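Local atomic coordinates of PncC family amidohydrolase (Enterobacter asburiae, PDB entry 6L19), a protein that probably hydrolyses the amide of nicotinamide mononucleotide, as PncC-type amidohydrolases do in pyridine nucleotide recycling. Residues Q101-I106 with N131-T136. The protein carries 3 engineered substitutions. Residues are numbered along the deposited sequence; the frame is centred on the assembly and turned at random.
Sequences QADISI and NIRGET
Ser105 and Asn131 form an antiparallel hydrogen-bonded pair, Ser105 N giving to Asn131 O and Asn131 N to Ser105 O, both at 2.9 Å, and Ile104 with Ile132 is the adjoining non-hydrogen-bonded pair. This ladder joins the start of strand 104-110 to the end of strand 125-132, where the type I' turn Ile132-Glu135 of the 125-132/135-142 beta hairpin begins, inside a mixed sheet with helices on both faces. One further bond carries the pairing past the strand ends: Arg133 N reaches Asp103 O at 2.8 Å, with a C=O...N angle of 168°. The Asn131 carbonyl has a second, softer contact, a CA-H...O approach from Ile104 CA at 3.1 Å.

The two isoleucines lie side by side on the face covered by helix 147-165, where Ile132 meets Leu162 and Ala165; Ile104 CG1 packs against Ile132 CG2 at 4.1 Å. On the other face, toward helix 86-100, Ser105 OG comes within 3.3 Å of Asn131 CB, while its hydrogen bond goes to Ala93 O. Asn131 CG stands anti to its backbone N (chi1 -179°), which carries the amide along the strand toward the turn. There OD1 accepts Gly134 N at 2.9 Å in the carbonyl plane, an Asx motif that ties the side chain to the hairpin loop.

Asp103 and Arg133 run alongside each other beyond the ladder, their aliphatic parts touching. The carboxylate is shared: OD2 accepts from the backbone N of Arg29, and OD1 faces the guanidinium in a salt bridge. A bend at chi3 turns the arginine tip, and Arg133 NH1 meets Asp103 OD1 at 3.2 Å, on its anti side but well out of the carboxylate plane, with carboxylate and guanidinium planes 59° apart.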
loop_
_atom_site.group_PDB
_atom_site.type_symbol
_atom_site.label_atom_id
_atom_site.label_comp_id
_atom_site.label_asym_id
_atom_site.label_seq_id
_atom_site.Cartn_x
_atom_site.Cartn_y
_atom_site.Cartn_z
ATOM N N GLN A 101 -10.663 -8.707 6.089
ATOM C CA GLN A 101 -11.378 -9.980 6.094
ATOM C C GLN A 101 -10.583 -11.027 5.323
ATOM O O GLN A 101 -11.089 -11.712 4.433
ATOM C CB GLN A 101 -12.796 -9.820 5.526
ATOM C CG GLN A 101 -13.661 -8.906 6.418
ATOM C CD GLN A 101 -15.094 -8.752 5.926
ATOM O OE1 GLN A 101 -15.448 -9.192 4.832
ATOM N NE2 GLN A 101 -15.925 -8.112 6.737
ATOM N N ALA A 102 -9.306 -11.137 5.665
ATOM C CA ALA A 102 -8.404 -12.029 4.958
ATOM C C ALA A 102 -8.117 -13.276 5.788
ATOM O O ALA A 102 -8.372 -13.328 6.993
ATOM C CB ALA A 102 -7.099 -11.299 4.612
ATOM N N ASP A 103 -7.575 -14.296 5.118
ATOM C CA ASP A 103 -7.150 -15.497 5.831
ATOM C C ASP A 103 -5.752 -15.350 6.405
ATOM O O ASP A 103 -5.440 -15.942 7.445
ATOM C CB ASP A 103 -7.177 -16.703 4.897
ATOM C CG ASP A 103 -8.570 -16.978 4.345
ATOM O OD1 ASP A 103 -9.470 -17.261 5.161
ATOM O OD2 ASP A 103 -8.769 -16.890 3.108
ATOM N N ILE A 104 -4.902 -14.593 5.721
ATOM C CA ILE A 104 -3.476 -14.504 6.022
ATOM C C ILE A 104 -3.063 -13.045 5.936
ATOM O O ILE A 104 -3.490 -12.327 5.026
ATOM C CB ILE A 104 -2.651 -15.365 5.045
ATOM C CG1 ILE A 104 -3.023 -16.837 5.196
ATOM C CG2 ILE A 104 -1.148 -15.174 5.262
ATOM C CD1 ILE A 104 -2.285 -17.742 4.208
ATOM N N SER A 105 -2.250 -12.601 6.890
ATOM C CA SER A 105 -1.698 -11.258 6.856
ATOM C C SER A 105 -0.198 -11.300 7.107
ATOM O O SER A 105 0.310 -12.182 7.800
ATOM C CB SER A 105 -2.372 -10.338 7.884
ATOM O OG SER A 105 -2.125 -10.808 9.193
ATOM N N ILE A 106 0.502 -10.334 6.512
ATOM C CA ILE A 106 1.911 -10.069 6.763
ATOM C C ILE A 106 2.003 -8.645 7.273
ATOM O O ILE A 106 1.410 -7.737 6.682
ATOM C CB ILE A 106 2.772 -10.222 5.488
ATOM C CG1 ILE A 106 2.564 -11.585 4.826
ATOM C CG2 ILE A 106 4.254 -9.993 5.803
ATOM C CD1 ILE A 106 3.200 -11.664 3.405
ATOM N N ASN A 131 0.408 -13.886 10.144
ATOM C CA ASN A 131 -0.775 -14.412 10.812
ATOM C C ASN A 131 -1.487 -15.276 9.776
ATOM O O ASN A 131 -2.007 -14.756 8.786
ATOM C CB ASN A 131 -1.662 -13.276 11.324
ATOM C CG ASN A 131 -2.911 -13.775 12.061
ATOM O OD1 ASN A 131 -3.461 -14.814 11.733
ATOM N ND2 ASN A 131 -3.359 -13.016 13.061
ATOM N N ILE A 132 -1.479 -16.591 9.991
ATOM C CA ILE A 132 -2.089 -17.558 9.082
ATOM C C ILE A 132 -3.313 -18.116 9.797
ATOM O O ILE A 132 -3.186 -18.933 10.720
ATOM C CB ILE A 132 -1.115 -18.674 8.690
ATOM C CG1 ILE A 132 0.092 -18.102 7.939
ATOM C CG2 ILE A 132 -1.850 -19.758 7.873
ATOM C CD1 ILE A 132 1.244 -19.094 7.802
ATOM N N ARG A 133 -4.491 -17.630 9.410
ATOM C CA ARG A 133 -5.771 -18.017 10.017
ATOM C C ARG A 133 -5.684 -18.111 11.538
ATOM O O ARG A 133 -6.028 -19.123 12.148
ATOM C CB ARG A 133 -6.283 -19.317 9.396
ATOM C CG ARG A 133 -6.676 -19.074 7.935
ATOM C CD ARG A 133 -7.362 -20.211 7.233
ATOM N NE ARG A 133 -8.419 -20.876 7.994
ATOM C CZ ARG A 133 -9.670 -20.444 8.099
ATOM N NH1 ARG A 133 -10.043 -19.307 7.524
ATOM N NH2 ARG A 133 -10.548 -21.158 8.793
ATOM N N GLY A 134 -5.194 -17.038 12.158
ATOM C CA GLY A 134 -5.251 -16.892 13.599
ATOM C C GLY A 134 -4.002 -17.301 14.356
ATOM O O GLY A 134 -3.898 -16.988 15.546
ATOM N N GLU A 135 -3.051 -17.972 13.714
ATOM C CA GLU A 135 -1.783 -18.329 14.337
ATOM C C GLU A 135 -0.672 -17.452 13.763
ATOM O O GLU A 135 -0.493 -17.387 12.540
ATOM C CB GLU A 135 -1.471 -19.818 14.128
ATOM C CG GLU A 135 -2.451 -20.707 14.897
ATOM C CD GLU A 135 -2.293 -22.206 14.634
ATOM O OE1 GLU A 135 -1.308 -22.617 13.979
ATOM O OE2 GLU A 135 -3.168 -22.974 15.093
ATOM N N THR A 136 0.083 -16.802 14.643
ATOM C CA THR A 136 1.075 -15.815 14.244
ATOM C C THR A 136 2.474 -16.319 14.556
ATOM O O THR A 136 2.731 -16.821 15.653
ATOM C CB THR A 136 0.818 -14.477 14.937
ATOM O OG1 THR A 136 -0.542 -14.086 14.694
ATOM C CG2 THR A 136 1.746 -13.386 14.393
#